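Local structure of CupA (Streptococcus pneumoniae, 4F2E) at residues Asn11-Ile16 and Pro36-Phe41. The protein binds Cu(I) through a cupredoxin-like domain and acts as a copper chaperone, consistent with a role in copper resistance. Sequence-based numbering, arbitrary orientation.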
ATOM      1  N   ASN A  11      17.110   7.998   0.208  1.00 18.15           N
ATOM      2  CA  ASN A  11      16.922   9.445   0.359  1.00 16.75           C
ATOM      3  C   ASN A  11      15.945   9.895   1.445  1.00 15.00           C
ATOM      4  O   ASN A  11      15.127  10.793   1.223  1.00 15.45           O
ATOM      5  CB  ASN A  11      16.562  10.088  -0.984  1.00 21.90           C
ATOM      6  CG  ASN A  11      17.718  10.068  -1.966  1.00 24.77           C
ATOM      7  OD1 ASN A  11      17.606   9.518  -3.058  1.00 24.65           O
ATOM      8  ND2 ASN A  11      18.841  10.665  -1.577  1.00 29.05           N
ATOM      9  N   GLY A  12      16.042   9.274   2.616  1.00 17.11           N
ATOM     10  CA  GLY A  12      15.245   9.677   3.763  1.00 17.49           C
ATOM     11  C   GLY A  12      13.823   9.148   3.751  1.00 13.26           C
ATOM     12  O   GLY A  12      12.986   9.576   4.542  1.00 12.73           O
ATOM     13  N   TYR A  13      13.545   8.225   2.840  1.00 13.25           N
ATOM     14  CA  TYR A  13      12.245   7.570   2.804  1.00 11.25           C
ATOM     15  C   TYR A  13      12.383   6.114   2.388  1.00 11.85           C
ATOM     16  O   TYR A  13      13.490   5.625   2.167  1.00 13.10           O
ATOM     17  CB  TYR A  13      11.280   8.313   1.871  1.00 12.79           C
ATOM     18  CG  TYR A  13      11.718   8.400   0.422  1.00 14.55           C
ATOM     19  CD1 TYR A  13      11.352   7.424  -0.496  1.00 12.13           C
ATOM     20  CD2 TYR A  13      12.478   9.471  -0.031  1.00 17.56           C
ATOM     21  CE1 TYR A  13      11.742   7.507  -1.826  1.00 12.92           C
ATOM     22  CE2 TYR A  13      12.874   9.561  -1.355  1.00 17.54           C
ATOM     23  CZ  TYR A  13      12.503   8.577  -2.248  1.00 14.42           C
ATOM     24  OH  TYR A  13      12.898   8.667  -3.567  1.00 15.49           O
ATOM     25  N   GLN A  14      11.254   5.425   2.301  1.00 10.32           N
ATOM     26  CA  GLN A  14      11.221   4.065   1.787  1.00 10.95           C
ATOM     27  C   GLN A  14      10.077   3.970   0.799  1.00 12.33           C
ATOM     28  O   GLN A  14       9.053   4.623   0.969  1.00 12.01           O
ATOM     29  CB  GLN A  14      11.057   3.044   2.918  1.00 11.11           C
ATOM     30  CG  GLN A  14       9.765   3.178   3.709  1.00 11.20           C
ATOM     31  CD  GLN A  14       9.722   2.256   4.915  1.00 11.55           C
ATOM     32  OE1 GLN A  14      10.235   1.134   4.873  1.00 12.15           O
ATOM     33  NE2 GLN A  14       9.113   2.726   6.000  1.00 12.09           N
ATOM     34  N   GLU A  15      10.255   3.165  -0.239  1.00 10.86           N
ATOM     35  CA  GLU A  15       9.290   3.117  -1.323  1.00 12.23           C
ATOM     36  C   GLU A  15       9.009   1.691  -1.754  1.00 12.63           C
ATOM     37  O   GLU A  15       9.914   0.859  -1.836  1.00 12.59           O
ATOM     38  CB  GLU A  15       9.804   3.920  -2.515  1.00 11.59           C
ATOM     39  CG  GLU A  15       8.888   3.898  -3.723  1.00 13.26           C
ATOM     40  CD  GLU A  15       9.413   4.766  -4.839  1.00 18.33           C
ATOM     41  OE1 GLU A  15       9.371   6.006  -4.692  1.00 16.33           O
ATOM     42  OE2 GLU A  15       9.887   4.208  -5.850  1.00 25.58           O
ATOM     43  N   ILE A  16       7.745   1.413  -2.029  1.00 12.10           N
ATOM     44  CA  ILE A  16       7.374   0.135  -2.601  1.00 13.03           C
ATOM     45  C   ILE A  16       6.287   0.361  -3.634  1.00 13.25           C
ATOM     46  O   ILE A  16       5.421   1.224  -3.463  1.00 12.90           O
ATOM     47  CB  ILE A  16       6.917  -0.862  -1.525  1.00 17.90           C
ATOM     48  CG1 ILE A  16       6.734  -2.251  -2.138  1.00 19.05           C
ATOM     49  CG2 ILE A  16       5.648  -0.373  -0.844  1.00 17.27           C
ATOM     50  CD1 ILE A  16       6.741  -3.364  -1.124  1.00 20.36           C
ATOM     51  N   PRO A  36       9.576   7.478   6.717  1.00 10.48           N
ATOM     52  CA  PRO A  36       8.500   7.946   5.834  1.00 11.64           C
ATOM     53  C   PRO A  36       8.365   7.043   4.614  1.00 11.04           C
ATOM     54  O   PRO A  36       9.372   6.699   3.997  1.00 12.81           O
ATOM     55  CB  PRO A  36       8.971   9.342   5.425  1.00 13.63           C
ATOM     56  CG  PRO A  36       9.834   9.786   6.562  1.00 12.83           C
ATOM     57  CD  PRO A  36      10.538   8.547   7.035  1.00 12.36           C
ATOM     58  N   ALA A  37       7.139   6.661   4.279  1.00 11.20           N
ATOM     59  CA  ALA A  37       6.914   5.673   3.230  1.00 10.29           C
ATOM     60  C   ALA A  37       6.122   6.214   2.048  1.00 10.13           C
ATOM     61  O   ALA A  37       5.224   7.045   2.204  1.00 11.00           O
ATOM     62  CB  ALA A  37       6.222   4.439   3.805  1.00 11.54           C
ATOM     63  N   ARG A  38       6.491   5.730   0.866  1.00 10.39           N
ATOM     64  CA  ARG A  38       5.756   5.954  -0.366  1.00 10.27           C
ATOM     65  C   ARG A  38       5.289   4.597  -0.862  1.00 10.71           C
ATOM     66  O   ARG A  38       6.108   3.742  -1.211  1.00 11.63           O
ATOM     67  CB  ARG A  38       6.659   6.587  -1.425  1.00 11.56           C
ATOM     68  CG  ARG A  38       7.001   8.046  -1.190  1.00 12.68           C
ATOM     69  CD  ARG A  38       8.126   8.502  -2.112  1.00 12.83           C
ATOM     70  NE  ARG A  38       7.947   8.053  -3.491  1.00 13.97           N
ATOM     71  CZ  ARG A  38       7.155   8.642  -4.380  1.00 14.22           C
ATOM     72  NH1 ARG A  38       6.448   9.710  -4.037  1.00 14.22           N
ATOM     73  NH2 ARG A  38       7.063   8.160  -5.614  1.00 16.10           N
ATOM     74  N   ILE A  39       3.979   4.388  -0.873  1.00 10.74           N
ATOM     75  CA  ILE A  39       3.413   3.168  -1.417  1.00 11.17           C
ATOM     76  C   ILE A  39       2.742   3.557  -2.725  1.00 11.23           C
ATOM     77  O   ILE A  39       1.696   4.206  -2.735  1.00 11.79           O
ATOM     78  CB  ILE A  39       2.426   2.515  -0.434  1.00 12.03           C
ATOM     79  CG1 ILE A  39       3.076   2.396   0.949  1.00 13.04           C
ATOM     80  CG2 ILE A  39       1.995   1.145  -0.940  1.00 13.42           C
ATOM     81  CD1 ILE A  39       2.139   1.920   2.039  1.00 17.15           C
ATOM     82  N   VAL A  40       3.384   3.189  -3.827  1.00  9.86           N
ATOM     83  CA  VAL A  40       3.000   3.678  -5.139  1.00 10.57           C
ATOM     84  C   VAL A  40       2.073   2.688  -5.826  1.00 10.56           C
ATOM     85  O   VAL A  40       2.503   1.613  -6.251  1.00 12.46           O
ATOM     86  CB  VAL A  40       4.240   3.913  -6.018  1.00 10.88           C
ATOM     87  CG1 VAL A  40       3.839   4.551  -7.340  1.00 14.18           C
ATOM     88  CG2 VAL A  40       5.247   4.784  -5.279  1.00 11.85           C
ATOM     89  N   PHE A  41       0.800   3.054  -5.934  1.00 10.98           N
ATOM     90  CA  PHE A  41      -0.186   2.200  -6.578  1.00 11.03           C
ATOM     91  C   PHE A  41      -0.296   2.527  -8.054  1.00 12.27           C
ATOM     92  O   PHE A  41      -0.652   3.646  -8.429  1.00 14.03           O
ATOM     93  CB  PHE A  41      -1.548   2.332  -5.895  1.00 10.59           C
ATOM     94  CG  PHE A  41      -1.590   1.719  -4.528  1.00 10.60           C
ATOM     95  CD1 PHE A  41      -1.171   2.435  -3.418  1.00 11.38           C
ATOM     96  CD2 PHE A  41      -2.031   0.416  -4.353  1.00 10.27           C
ATOM     97  CE1 PHE A  41      -1.197   1.869  -2.162  1.00 11.61           C
ATOM     98  CE2 PHE A  41      -2.058  -0.156  -3.094  1.00 10.81           C
ATOM     99  CZ  PHE A  41      -1.643   0.569  -1.999  1.00 11.74           C
TER
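Glu15 and Arg38 are paired on neighbouring parallel strands of the cupredoxin fold, 13-20 and 37-43, and their side chains run alongside each other into a salt bridge. Arg38 NE gives Glu15 OE1 a nearly straight bond of 2.8 Å, within the guanidinium plane but on the anti side of the carboxylate; a weak bond from Arg38 NH2 shares the same oxygen. Both bonds fall on one oxygen and the carboxylate and guanidinium planes stand 56° apart, unlike the flat two-oxygen pairing. Glu15 reaches the guanidinium with an extended chain, its CG anti to the backbone N (chi1 178°). The bend of Arg38 at chi3 (45°) turns NE toward Glu15, while Arg38 CD, placed by the first two torsions, lies 3.8 Å from Tyr13 CE1.

Underneath, the main chains are joined in parallel fashion: Gln14 N to Pro36 O, Arg38 N to Gln14 O, Ile16 N to Arg38 O at 3.0 Å, and Val40 N to Ile16 O. Gln14, Ala37, Ile16 and Ile39 occupy the other, buried face, where Leu31 and Ile29 of strand 24-31 and Phe55 join the packing. Gln14 NE2 donates to Val35 O, and its OE1 accepts from Lys32 N and Gln9 NE2, while its CG lies 3.8 Å from Ala37 CB. Further along, Ile16 and Ile39 point the same way, their CG2 methyls meeting at 4.0 Å.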